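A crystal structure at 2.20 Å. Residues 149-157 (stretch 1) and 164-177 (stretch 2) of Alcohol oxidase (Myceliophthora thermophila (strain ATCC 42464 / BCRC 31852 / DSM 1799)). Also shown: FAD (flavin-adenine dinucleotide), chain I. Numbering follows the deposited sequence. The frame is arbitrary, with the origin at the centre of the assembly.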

# COMPACT_ATOMS: atom_id res chain seq x y z
N ASN A 149 2.89 28.78 7.52
CA ASN A 149 1.95 27.92 8.23
C ASN A 149 0.99 27.21 7.30
O ASN A 149 -0.24 27.17 7.52
N ILE A 150 1.55 26.67 6.23
CA ILE A 150 0.79 25.98 5.20
C ILE A 150 1.07 24.48 5.40
O ILE A 150 2.25 24.08 5.60
N ARG A 151 0.02 23.67 5.27
CA ARG A 151 0.10 22.24 5.45
C ARG A 151 1.01 21.60 4.40
O ARG A 151 0.81 21.81 3.19
N LEU A 152 2.02 20.86 4.86
CA LEU A 152 2.94 20.19 3.96
C LEU A 152 2.46 18.77 3.71
O LEU A 152 2.30 18.01 4.66
N VAL A 153 2.27 18.43 2.44
CA VAL A 153 1.87 17.11 2.03
C VAL A 153 3.02 16.47 1.24
O VAL A 153 3.55 17.05 0.32
N THR A 154 3.38 15.25 1.62
CA THR A 154 4.50 14.55 0.99
C THR A 154 3.96 13.46 0.07
O THR A 154 3.12 12.67 0.47
N SER A 155 4.43 13.45 -1.18
CA SER A 155 4.07 12.39 -2.12
C SER A 155 5.30 11.94 -2.89
O SER A 155 5.99 12.76 -3.47
N SER A 156 5.60 10.64 -2.84
CA SER A 156 6.57 10.05 -3.77
C SER A 156 5.92 9.64 -5.08
O SER A 156 6.51 9.87 -6.14
N THR A 157 4.72 9.05 -5.01
CA THR A 157 4.01 8.53 -6.19
C THR A 157 2.48 8.76 -6.28
O THR A 157 1.90 8.58 -7.35
N ARG A 164 -3.22 9.57 2.62
CA ARG A 164 -2.06 9.98 3.45
C ARG A 164 -1.03 10.82 2.70
O ARG A 164 -0.16 11.42 3.31
N SER A 165 -1.14 10.84 1.37
CA SER A 165 -0.45 11.83 0.53
C SER A 165 -1.39 12.91 -0.06
O SER A 165 -1.14 13.44 -1.16
N ASP A 166 -2.49 13.21 0.64
CA ASP A 166 -3.45 14.28 0.26
C ASP A 166 -3.46 15.38 1.35
O ASP A 166 -2.90 15.22 2.42
N GLY A 167 -4.13 16.48 1.08
CA GLY A 167 -4.48 17.42 2.15
C GLY A 167 -5.06 18.68 1.60
O GLY A 167 -4.39 19.37 0.85
N TYR A 168 -6.31 18.97 1.97
CA TYR A 168 -6.99 20.22 1.58
C TYR A 168 -6.11 21.44 1.82
O TYR A 168 -5.57 21.60 2.93
N GLY A 169 -5.98 22.27 0.80
CA GLY A 169 -5.29 23.54 0.91
C GLY A 169 -3.77 23.39 1.15
O GLY A 169 -3.16 24.29 1.72
N GLY A 170 -3.22 22.27 0.73
CA GLY A 170 -1.87 21.89 1.07
C GLY A 170 -0.84 22.36 0.08
O GLY A 170 -1.16 22.71 -1.05
N LEU A 171 0.41 22.34 0.52
CA LEU A 171 1.57 22.49 -0.36
C LEU A 171 2.20 21.12 -0.46
O LEU A 171 2.67 20.58 0.55
N GLU A 172 2.20 20.53 -1.66
CA GLU A 172 2.76 19.20 -1.84
C GLU A 172 4.27 19.23 -2.10
O GLU A 172 4.75 19.89 -3.00
N LEU A 173 5.02 18.50 -1.27
CA LEU A 173 6.38 18.14 -1.59
C LEU A 173 6.32 16.90 -2.45
O LEU A 173 6.15 15.78 -1.93
N TRP A 174 6.44 17.09 -3.76
CA TRP A 174 6.42 15.98 -4.74
C TRP A 174 7.84 15.48 -5.02
O TRP A 174 8.67 16.20 -5.57
N LEU A 175 8.12 14.24 -4.63
CA LEU A 175 9.47 13.68 -4.68
C LEU A 175 9.75 12.83 -5.90
O LEU A 175 10.83 12.25 -6.02
N HIS A 176 8.82 12.79 -6.85
CA HIS A 176 8.89 11.84 -7.98
C HIS A 176 10.15 12.02 -8.85
O HIS A 176 10.65 11.06 -9.39
N SER A 177 10.67 13.24 -8.96
CA SER A 177 11.96 13.47 -9.68
C SER A 177 13.18 13.65 -8.77
O SER A 177 14.20 14.17 -9.22

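Arg164 points its CA-to-CB bond away from stretch 1 (chi1 -60°, m) and its side chain comes no nearer than 7.0 Å; its backbone O accepts a hydrogen bond from FAD O3B at 2.8 Å, and water 3 lies 2.8 Å from Arg164 O, a water that in turn accepts from Thr154 N at 3.1 Å. Ser165, sideways with chi1 p, sends its hydroxyl to the cofactor, Ser165 OG donating to FAD O1A at 2.6 Å, while Ser165 CB lies 3.4 Å from Thr154 O. The CA-to-CB bond of Asp166 (m) also points away, leaving its carbonyl to do the packing: Asp166 O sits over one face of the Arg151 guanidinium, 3.1 Å from Arg151 NH2, at an angle too poor for a hydrogen bond.

Gly167 continues this cover, with Gly167 CA 3.3 Å from Arg151 NH1. An ideal CB here would fall 2.5 Å from Arg151 CZ and 2.9 Å from Val153 CG2, so the close approach depends on the absent side chain. Arg151 itself is extended, t at chi1 through chi3, which carries its end nearer although its CB points sideways. The CA-to-CB bond of Tyr168 (t) points away, yet water 1 joins the stretches by accepting from Arg151 NH1 at 2.8 Å and donating to Tyr168 O at 2.9 Å. Water 2 similarly links Arg151 N (3.1 Å) to Gly169 O (2.8 Å). At Gly170 an ideal CB would lie 2.9 Å from Val153 CG2, again a clash.

From Leu171 the two strands run parallel and side chains alternate between faces. Leu171 (t, p) shares a face with Leu152, Thr154 and Leu173; its CB meets Ile150 CG2 at 3.8 Å, and its N donates to Arg151 O at 2.8 Å. Glu172 (t, t, chi3 79°) lies on the other face with Val153 and Ser155, where Glu172 OE2 approaches Ser155 CB to 3.6 Å. Leu173 (t, p) returns to the first face, its CB 4.0 Å from Leu152 CD1. Trp174 (t, chi2 31°) occupies the Glu172 face, but its end comes nearer stretch 1, with Ser155 O at the ring edge.

Leu175 (m, t) points toward stretch 1: Leu175 CD1 is 3.9 Å from Thr154 CG2 and 3.5 Å from FAD N6A, so this side chain contacts both strand and adenine. Nearby, Ser156 OG donates to FAD N7A at 2.7 Å. His176 (t) is sideways, its CB 3.5 Å from Ser156 O, which lies near the plane of the imidazole at its edge. Ser177 (m) points away and makes no contact.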

# COMPACT_ATOMS: atom_id res chain seq x y z
CB ASN A 149 1.23 28.76 9.31
CG ASN A 149 0.15 27.99 10.03
OD1 ASN A 149 0.36 26.85 10.47
ND2 ASN A 149 -1.01 28.61 10.18
CB ILE A 150 1.23 26.41 3.78
CG1 ILE A 150 0.91 27.88 3.55
CG2 ILE A 150 0.57 25.56 2.70
CD1 ILE A 150 1.16 28.37 2.13
CB ARG A 151 -1.29 21.58 5.39
CG ARG A 151 -1.26 20.06 5.47
CD ARG A 151 -2.60 19.41 5.38
NE ARG A 151 -2.48 17.95 5.43
CZ ARG A 151 -3.51 17.10 5.45
NH1 ARG A 151 -4.77 17.55 5.44
NH2 ARG A 151 -3.30 15.76 5.49
CB LEU A 152 4.38 20.17 4.49
CG LEU A 152 5.43 19.55 3.57
CD1 LEU A 152 5.65 20.43 2.35
CD2 LEU A 152 6.74 19.37 4.30
CB VAL A 153 0.55 17.16 1.20
CG1 VAL A 153 0.11 15.77 0.82
CG2 VAL A 153 -0.56 17.86 2.00
CB THR A 154 5.45 13.96 2.06
OG1 THR A 154 5.97 15.03 2.87
CG2 THR A 154 6.64 13.17 1.42
CB SER A 155 3.00 12.89 -3.07
OG SER A 155 2.56 11.90 -3.96
CB SER A 156 7.27 8.85 -3.17
OG SER A 156 8.13 9.28 -2.11
CB THR A 157 4.21 6.99 -6.31
OG1 THR A 157 3.53 6.33 -5.23
CG2 THR A 157 5.73 6.62 -6.30
CB ARG A 164 -1.38 8.77 4.10
CG ARG A 164 -2.30 7.97 5.01
CD ARG A 164 -1.66 6.75 5.64
NE ARG A 164 -1.10 5.92 4.59
CZ ARG A 164 -0.23 4.93 4.76
NH1 ARG A 164 0.18 4.55 5.96
NH2 ARG A 164 0.22 4.30 3.69
CB SER A 165 0.34 11.11 -0.57
OG SER A 165 -0.47 10.28 -1.39
CB ASP A 166 -4.88 13.72 0.08
CG ASP A 166 -5.01 12.75 -1.11
OD1 ASP A 166 -4.00 12.48 -1.78
OD2 ASP A 166 -6.12 12.23 -1.40
CB TYR A 168 -8.36 20.42 2.32
CG TYR A 168 -9.01 21.75 2.03
CD1 TYR A 168 -9.82 21.92 0.91
CD2 TYR A 168 -8.78 22.85 2.82
CE1 TYR A 168 -10.41 23.14 0.60
CE2 TYR A 168 -9.39 24.11 2.54
CZ TYR A 168 -10.19 24.23 1.43
OH TYR A 168 -10.77 25.42 1.11
CB LEU A 171 2.55 23.51 0.21
CG LEU A 171 3.90 23.68 -0.48
CD1 LEU A 171 3.77 23.97 -1.98
CD2 LEU A 171 4.67 24.80 0.19
CB GLU A 172 2.05 18.47 -2.97
CG GLU A 172 2.47 17.02 -3.13
CD GLU A 172 1.81 16.34 -4.29
OE1 GLU A 172 2.26 16.57 -5.41
OE2 GLU A 172 0.86 15.55 -4.08
CB LEU A 173 7.17 17.87 -0.31
CG LEU A 173 8.61 17.39 -0.52
CD1 LEU A 173 9.46 18.45 -1.20
CD2 LEU A 173 9.17 17.02 0.83
CB TRP A 174 5.75 16.47 -6.02
CG TRP A 174 5.39 15.41 -7.02
CD1 TRP A 174 5.03 14.10 -6.77
CD2 TRP A 174 5.34 15.58 -8.43
NE1 TRP A 174 4.76 13.46 -7.95
CE2 TRP A 174 4.94 14.34 -8.99
CE3 TRP A 174 5.57 16.65 -9.28
CZ2 TRP A 174 4.76 14.16 -10.36
CZ3 TRP A 174 5.40 16.47 -10.66
CH2 TRP A 174 5.00 15.22 -11.18
CB LEU A 175 9.72 12.89 -3.40
CG LEU A 175 9.68 13.78 -2.13
CD1 LEU A 175 9.73 12.88 -0.90
CD2 LEU A 175 10.81 14.80 -2.10
CB HIS A 176 7.61 11.95 -8.79
CG HIS A 176 7.51 10.98 -9.92
ND1 HIS A 176 7.42 11.39 -11.23
CD2 HIS A 176 7.43 9.63 -9.94
CE1 HIS A 176 7.33 10.33 -12.01
NE2 HIS A 176 7.29 9.26 -11.25
CB SER A 177 11.84 14.68 -10.60
OG SER A 177 10.70 14.58 -11.42
PA FAD I . 2.51 7.90 -1.72
O1A FAD I . 1.02 8.16 -1.92
O2A FAD I . 3.45 8.73 -2.54
O5B FAD I . 2.81 8.09 -0.18
C5B FAD I . 2.22 7.22 0.74
C4B FAD I . 2.42 7.78 2.14
O4B FAD I . 3.82 7.78 2.38
C3B FAD I . 1.97 9.20 2.36
O3B FAD I . 1.63 9.33 3.74
C2B FAD I . 3.21 10.03 2.12
O2B FAD I . 3.29 11.23 2.90
C1B FAD I . 4.29 9.11 2.60
N9A FAD I . 5.59 9.23 1.92
C8A FAD I . 5.87 8.88 0.66
N7A FAD I . 7.17 9.09 0.38
C5A FAD I . 7.73 9.57 1.49
C6A FAD I . 9.08 9.97 1.85
N6A FAD I . 10.04 9.88 0.90
N1A FAD I . 9.29 10.43 3.11
C2A FAD I . 8.27 10.50 4.02
N3A FAD I . 7.00 10.11 3.75
C4A FAD I . 6.69 9.65 2.51
N1 FAD I . 1.55 -2.56 -1.24
C2 FAD I . 2.07 -3.78 -0.97
O2 FAD I . 2.44 -4.03 0.21
N3 FAD I . 2.23 -4.72 -1.92
C4 FAD I . 1.85 -4.53 -3.20
O4 FAD I . 1.98 -5.41 -4.07
C4X FAD I . 1.26 -3.23 -3.58
N5 FAD I . 0.85 -2.98 -4.84
C5X FAD I . 0.32 -1.78 -5.16
C6 FAD I . -0.08 -1.53 -6.47
C7 FAD I . -0.61 -0.31 -6.85
C7M FAD I . -1.01 -0.22 -8.31
C8 FAD I . -0.75 0.78 -5.84
C8M FAD I . -1.28 2.16 -6.19
C9 FAD I . -0.38 0.53 -4.53
C9A FAD I . 0.16 -0.71 -4.13
N10 FAD I . 0.59 -0.98 -2.80
C10 FAD I . 1.13 -2.24 -2.50
C1' FAD I . 0.40 -0.03 -1.68
C2' FAD I . 1.53 0.83 -1.24
O2' FAD I . 2.34 0.05 -0.36
C3' FAD I . 0.99 2.02 -0.44
O3' FAD I . -0.06 2.71 -1.16
C4' FAD I . 2.09 3.00 -0.06
O4' FAD I . 1.52 4.08 0.69
C5' FAD I . 2.81 3.53 -1.29
O5' FAD I . 3.84 4.43 -0.92
P FAD I . 4.15 5.53 -2.01
O1P FAD I . 4.33 4.87 -3.35
O2P FAD I . 5.25 6.37 -1.45
O3P FAD I . 2.75 6.32 -2.02
O HOH W 1 -5.53 20.25 5.53
O HOH W 2 -2.93 24.31 4.52
O HOH W 3 1.54 13.59 3.43